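Local coordinates for putative exported protein (Bordetella parapertussis, PDB 3OCJ) that is of unknown function but probably binds S-adenosylmethionine and transfers its methyl group to a still unidentified acceptor, at residues T274-R287 with A293-A305. Numbering follows the deposited sequence. Where two conformers were deposited one is given.
Sequences TRAQLEEAGFTDLR and ARLFPTVIARKPA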
loop_
_atom_site.group_PDB
_atom_site.type_symbol
_atom_site.label_atom_id
_atom_site.label_comp_id
_atom_site.label_asym_id
_atom_site.label_seq_id
_atom_site.Cartn_x
_atom_site.Cartn_y
_atom_site.Cartn_z
ATOM N N THR A 274 -3.626 7.856 -14.392
ATOM C CA THR A 274 -2.781 6.671 -14.328
ATOM C C THR A 274 -2.601 6.065 -15.722
ATOM O O THR A 274 -1.492 5.662 -16.089
ATOM C CB THR A 274 -3.364 5.659 -13.328
ATOM O OG1 THR A 274 -3.292 6.240 -12.018
ATOM C CG2 THR A 274 -2.580 4.344 -13.348
ATOM N N ARG A 275 -3.686 5.998 -16.498
ATOM C CA ARG A 275 -3.585 5.516 -17.865
ATOM C C ARG A 275 -2.587 6.331 -18.688
ATOM O O ARG A 275 -1.760 5.770 -19.397
ATOM C CB ARG A 275 -4.950 5.541 -18.552
ATOM C CG ARG A 275 -4.853 5.320 -20.055
ATOM C CD ARG A 275 -6.228 5.258 -20.715
ATOM N NE ARG A 275 -6.992 4.094 -20.279
ATOM C CZ ARG A 275 -6.831 2.869 -20.780
ATOM N NH1 ARG A 275 -5.934 2.649 -21.733
ATOM N NH2 ARG A 275 -7.565 1.860 -20.332
ATOM N N ALA A 276 -2.685 7.654 -18.589
ATOM C CA ALA A 276 -1.758 8.528 -19.310
ATOM C C ALA A 276 -0.304 8.253 -18.929
ATOM O O ALA A 276 0.575 8.190 -19.798
ATOM C CB ALA A 276 -2.121 9.999 -19.072
ATOM N N GLN A 277 -0.044 8.085 -17.637
ATOM C CA GLN A 277 1.325 7.807 -17.198
ATOM C C GLN A 277 1.812 6.461 -17.734
ATOM O O GLN A 277 2.934 6.342 -18.219
ATOM C CB GLN A 277 1.399 7.821 -15.676
ATOM C CG GLN A 277 1.077 9.170 -15.043
ATOM C CD GLN A 277 0.981 9.078 -13.548
ATOM O OE1 GLN A 277 0.178 8.316 -13.015
ATOM N NE2 GLN A 277 1.817 9.846 -12.848
ATOM N N LEU A 278 0.962 5.443 -17.634
ATOM C CA LEU A 278 1.378 4.109 -18.049
ATOM C C LEU A 278 1.597 4.039 -19.561
ATOM O O LEU A 278 2.525 3.368 -20.028
ATOM C CB LEU A 278 0.366 3.053 -17.590
ATOM C CG LEU A 278 0.364 2.754 -16.086
ATOM C CD1 LEU A 278 -0.906 1.992 -15.728
ATOM C CD2 LEU A 278 1.602 1.954 -15.684
ATOM N N GLU A 279 0.730 4.707 -20.322
ATOM C CA GLU A 279 0.882 4.738 -21.777
ATOM C C GLU A 279 2.154 5.483 -22.184
ATOM O O GLU A 279 2.872 5.040 -23.085
ATOM C CB GLU A 279 -0.374 5.312 -22.439
ATOM C CG GLU A 279 -1.544 4.330 -22.358
ATOM C CD GLU A 279 -2.840 4.840 -22.962
ATOM O OE1 GLU A 279 -2.945 6.045 -23.264
ATOM O OE2 GLU A 279 -3.763 4.011 -23.109
ATOM N N GLU A 280 2.449 6.590 -21.512
ATOM C CA GLU A 280 3.689 7.320 -21.775
ATOM C C GLU A 280 4.899 6.423 -21.517
ATOM O O GLU A 280 5.881 6.459 -22.264
ATOM C CB GLU A 280 3.771 8.595 -20.927
ATOM C CG GLU A 280 5.148 9.265 -20.909
ATOM C CD GLU A 280 5.654 9.644 -22.292
ATOM O OE1 GLU A 280 4.830 9.859 -23.213
ATOM O OE2 GLU A 280 6.892 9.737 -22.451
ATOM N N ALA A 281 4.822 5.618 -20.456
ATOM C CA ALA A 281 5.884 4.672 -20.122
ATOM C C ALA A 281 6.006 3.485 -21.074
ATOM O O ALA A 281 6.971 2.725 -20.971
ATOM C CB ALA A 281 5.706 4.180 -18.699
ATOM N N GLY A 282 5.036 3.307 -21.972
ATOM C CA GLY A 282 5.119 2.274 -22.999
ATOM C C GLY A 282 4.146 1.109 -22.869
ATOM O O GLY A 282 4.171 0.168 -23.679
ATOM N N PHE A 283 3.299 1.155 -21.846
ATOM C CA PHE A 283 2.331 0.084 -21.617
ATOM C C PHE A 283 1.107 0.161 -22.523
ATOM O O PHE A 283 0.705 1.237 -22.967
ATOM C CB PHE A 283 1.900 0.048 -20.148
ATOM C CG PHE A 283 2.984 -0.403 -19.221
ATOM C CD1 PHE A 283 3.266 -1.757 -19.078
ATOM C CD2 PHE A 283 3.738 0.517 -18.506
ATOM C CE1 PHE A 283 4.274 -2.182 -18.223
ATOM C CE2 PHE A 283 4.751 0.100 -17.653
ATOM C CZ PHE A 283 5.023 -1.247 -17.511
ATOM N N THR A 284 0.520 -1.007 -22.780
ATOM C CA THR A 284 -0.691 -1.125 -23.581
ATOM C C THR A 284 -1.663 -2.083 -22.896
ATOM O O THR A 284 -1.347 -2.686 -21.865
ATOM C CB THR A 284 -0.377 -1.662 -24.995
ATOM O OG1 THR A 284 0.183 -2.979 -24.898
ATOM C CG2 THR A 284 0.609 -0.752 -25.710
ATOM N N ASP A 285 -2.851 -2.213 -23.469
ATOM C CA ASP A 285 -3.831 -3.207 -23.036
ATOM C C ASP A 285 -4.179 -3.123 -21.545
ATOM O O ASP A 285 -4.351 -4.146 -20.880
ATOM C CB ASP A 285 -3.354 -4.625 -23.383
ATOM C CG ASP A 285 -3.211 -4.846 -24.881
ATOM O OD1 ASP A 285 -3.826 -4.092 -25.662
ATOM O OD2 ASP A 285 -2.483 -5.780 -25.274
ATOM N N LEU A 286 -4.344 -1.910 -21.039
ATOM C CA LEU A 286 -4.605 -1.731 -19.610
ATOM C C LEU A 286 -5.930 -2.339 -19.189
ATOM O O LEU A 286 -6.946 -2.200 -19.888
ATOM C CB LEU A 286 -4.614 -0.247 -19.243
ATOM C CG LEU A 286 -3.281 0.430 -18.912
ATOM C CD1 LEU A 286 -2.135 0.057 -19.843
ATOM C CD2 LEU A 286 -3.466 1.947 -18.828
ATOM N N ARG A 287 -5.915 -2.995 -18.035
ATOM C CA ARG A 287 -7.124 -3.505 -17.394
ATOM C C ARG A 287 -7.155 -2.991 -15.962
ATOM O O ARG A 287 -6.177 -3.144 -15.215
ATOM C CB ARG A 287 -7.122 -5.038 -17.395
ATOM C CG ARG A 287 -8.160 -5.697 -16.472
ATOM C CD ARG A 287 -9.610 -5.403 -16.868
ATOM N NE ARG A 287 -10.532 -6.004 -15.901
ATOM C CZ ARG A 287 -11.741 -5.531 -15.609
ATOM N NH1 ARG A 287 -12.181 -4.424 -16.180
ATOM N NH2 ARG A 287 -12.492 -6.143 -14.705
ATOM N N ALA A 293 -15.742 0.566 -3.834
ATOM C CA ALA A 293 -15.964 2.004 -3.752
ATOM C C ALA A 293 -15.062 2.824 -4.687
ATOM O O ALA A 293 -15.190 4.044 -4.749
ATOM C CB ALA A 293 -15.802 2.496 -2.293
ATOM N N ARG A 294 -14.151 2.147 -5.380
ATOM C CA ARG A 294 -13.185 2.747 -6.322
ATOM C C ARG A 294 -12.172 3.657 -5.640
ATOM O O ARG A 294 -11.685 4.614 -6.244
ATOM C CB ARG A 294 -13.870 3.503 -7.475
ATOM C CG ARG A 294 -14.653 2.636 -8.493
ATOM C CD ARG A 294 -16.076 2.389 -8.052
ATOM N NE ARG A 294 -16.869 1.830 -9.160
ATOM C CZ ARG A 294 -17.058 0.530 -9.375
ATOM N NH1 ARG A 294 -16.525 -0.377 -8.576
ATOM N NH2 ARG A 294 -17.795 0.138 -10.414
ATOM N N LEU A 295 -11.843 3.318 -4.397
ATOM C CA LEU A 295 -10.823 4.036 -3.628
ATOM C C LEU A 295 -9.397 3.629 -3.989
ATOM O O LEU A 295 -8.464 4.422 -3.826
ATOM C CB LEU A 295 -11.013 3.779 -2.137
ATOM C CG LEU A 295 -12.459 3.891 -1.636
ATOM C CD1 LEU A 295 -12.559 3.543 -0.149
ATOM C CD2 LEU A 295 -13.061 5.262 -1.906
ATOM N N PHE A 296 -9.206 2.392 -4.427
ATOM C CA PHE A 296 -7.851 1.864 -4.567
ATOM C C PHE A 296 -7.807 0.829 -5.688
ATOM O O PHE A 296 -7.596 -0.361 -5.433
ATOM C CB PHE A 296 -7.406 1.229 -3.238
ATOM C CG PHE A 296 -5.904 1.239 -2.990
ATOM C CD1 PHE A 296 -4.976 1.511 -3.994
ATOM C CD2 PHE A 296 -5.442 0.977 -1.705
ATOM C CE1 PHE A 296 -3.589 1.519 -3.702
ATOM C CE2 PHE A 296 -4.083 0.974 -1.407
ATOM C CZ PHE A 296 -3.156 1.256 -2.405
ATOM N N PRO A 297 -7.970 1.280 -6.942
ATOM C CA PRO A 297 -7.960 0.317 -8.043
ATOM C C PRO A 297 -6.609 -0.345 -8.256
ATOM O O PRO A 297 -5.540 0.197 -7.949
ATOM C CB PRO A 297 -8.305 1.168 -9.272
ATOM C CG PRO A 297 -8.970 2.412 -8.733
ATOM C CD PRO A 297 -8.308 2.645 -7.387
ATOM N N THR A 298 -6.696 -1.540 -8.829
ATOM C CA THR A 298 -5.566 -2.305 -9.323
ATOM C C THR A 298 -5.532 -2.091 -10.826
ATOM O O THR A 298 -6.584 -1.987 -11.466
ATOM C CB THR A 298 -5.786 -3.778 -8.988
ATOM O OG1 THR A 298 -5.776 -3.943 -7.565
ATOM C CG2 THR A 298 -4.746 -4.708 -9.628
ATOM N N VAL A 299 -4.338 -2.016 -11.393
ATOM C CA VAL A 299 -4.196 -1.948 -12.838
ATOM C C VAL A 299 -3.187 -2.981 -13.322
ATOM O O VAL A 299 -2.106 -3.143 -12.735
ATOM C CB VAL A 299 -3.821 -0.526 -13.316
ATOM C CG1 VAL A 299 -2.505 -0.032 -12.662
ATOM C CG2 VAL A 299 -3.730 -0.466 -14.845
ATOM N N ILE A 300 -3.560 -3.685 -14.388
ATOM C CA ILE A 300 -2.687 -4.642 -15.054
ATOM C C ILE A 300 -2.334 -4.051 -16.412
ATOM O O ILE A 300 -3.230 -3.740 -17.210
ATOM C CB ILE A 300 -3.348 -6.020 -15.233
ATOM C CG1 ILE A 300 -3.860 -6.554 -13.882
ATOM C CG2 ILE A 300 -2.336 -6.998 -15.826
ATOM C CD1 ILE A 300 -5.306 -6.219 -13.551
ATOM N N ALA A 301 -1.040 -3.882 -16.667
ATOM C CA ALA A 301 -0.547 -3.191 -17.859
ATOM C C ALA A 301 0.402 -4.101 -18.631
ATOM O O ALA A 301 1.292 -4.703 -18.044
ATOM C CB ALA A 301 0.159 -1.913 -17.437
ATOM N N ARG A 302 0.230 -4.189 -19.948
ATOM C CA ARG A 302 1.042 -5.088 -20.762
ATOM C C ARG A 302 2.207 -4.387 -21.459
ATOM O O ARG A 302 2.050 -3.283 -21.971
ATOM C CB ARG A 302 0.160 -5.762 -21.818
ATOM C CG ARG A 302 0.920 -6.598 -22.833
ATOM C CD ARG A 302 1.271 -7.971 -22.268
ATOM N NE ARG A 302 0.081 -8.693 -21.819
ATOM C CZ ARG A 302 0.108 -9.724 -20.981
ATOM N NH1 ARG A 302 -1.023 -10.324 -20.623
ATOM N NH2 ARG A 302 1.265 -10.154 -20.497
ATOM N N LYS A 303 3.373 -5.029 -21.467
ATOM C CA LYS A 303 4.471 -4.613 -22.328
ATOM C C LYS A 303 4.363 -5.393 -23.631
ATOM O O LYS A 303 4.320 -6.618 -23.615
ATOM C CB LYS A 303 5.821 -4.897 -21.677
ATOM C CG LYS A 303 7.011 -4.521 -22.555
ATOM C CD LYS A 303 8.312 -4.603 -21.784
ATOM C CE LYS A 303 9.499 -4.273 -22.686
ATOM N NZ LYS A 303 10.750 -4.073 -21.894
ATOM N N PRO A 304 4.318 -4.684 -24.765
ATOM C CA PRO A 304 4.178 -5.373 -26.054
ATOM C C PRO A 304 5.231 -6.457 -26.281
ATOM O O PRO A 304 6.389 -6.311 -25.881
ATOM C CB PRO A 304 4.336 -4.237 -27.067
ATOM C CG PRO A 304 3.825 -3.033 -26.348
ATOM C CD PRO A 304 4.235 -3.220 -24.905
ATOM N N ALA A 305 4.808 -7.545 -26.919
ATOM C CA ALA A 305 5.712 -8.624 -27.294
ATOM C C ALA A 305 6.659 -8.124 -28.374
ATOM O O ALA A 305 6.333 -7.168 -29.077
ATOM C CB ALA A 305 4.914 -9.826 -27.800
ATOM O OXT ALA A 305 7.760 -8.645 -28.563
HETATM O O HOH W 1 -3.790 -5.929 -19.038
HETATM O O HOH W 2 -2.331 -8.136 -23.444
#
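Thr-284 and Arg-302 exchange two backbone hydrogen bonds, Thr-284 N to Arg-302 O and Arg-302 N to Thr-284 O, both 2.9 Å. Arg-287 and Ile-300 form a second antiparallel hydrogen-bonded pair, the bond from Ile-300 N to Arg-287 O (2.8 Å) being nearly straight at 172°. Between these pairs the register slips by one residue, a beta bulge at Asp-285 and Leu-286. Here a water donates to two carbonyl oxygens, Asp-285 O (2.6 Å) and Ile-300 O (2.9 Å). Another water links Asp-285 OD2 to Arg-302 NE, lying in the guanidinium plane; Arg-302 NH2 binds Gly-220 O.

On the helix side, Ala-301 CB lies obliquely to the Phe-283 ring, 3.5 Å from CD1, while Leu-286 CD1 approaches the same methyl at 3.9 Å. Leu-278 meets Val-299 tip to tip, CD1 to CG2 at 3.8 Å. With CG2 anti to its backbone N, Val-299 also brings this methyl near Leu-286 CG. Leu-223 of the neighbouring strand 221-226 touches both Leu-278 and Phe-283. On the other face, Arg-287 and Ile-300 run side by side, and Arg-287 NE pairs with Glu-289.

A Schellman motif at Gly-282 ends the helix and leads into the C-terminal hairpin of the methyltransferase-like sheet. Waters thus bridge the two segments at the bulge, beside the Thr-284/Arg-302 and Arg-287/Ile-300 pairs, whereas purely apolar contacts join helix 271-280 to strand 298-302.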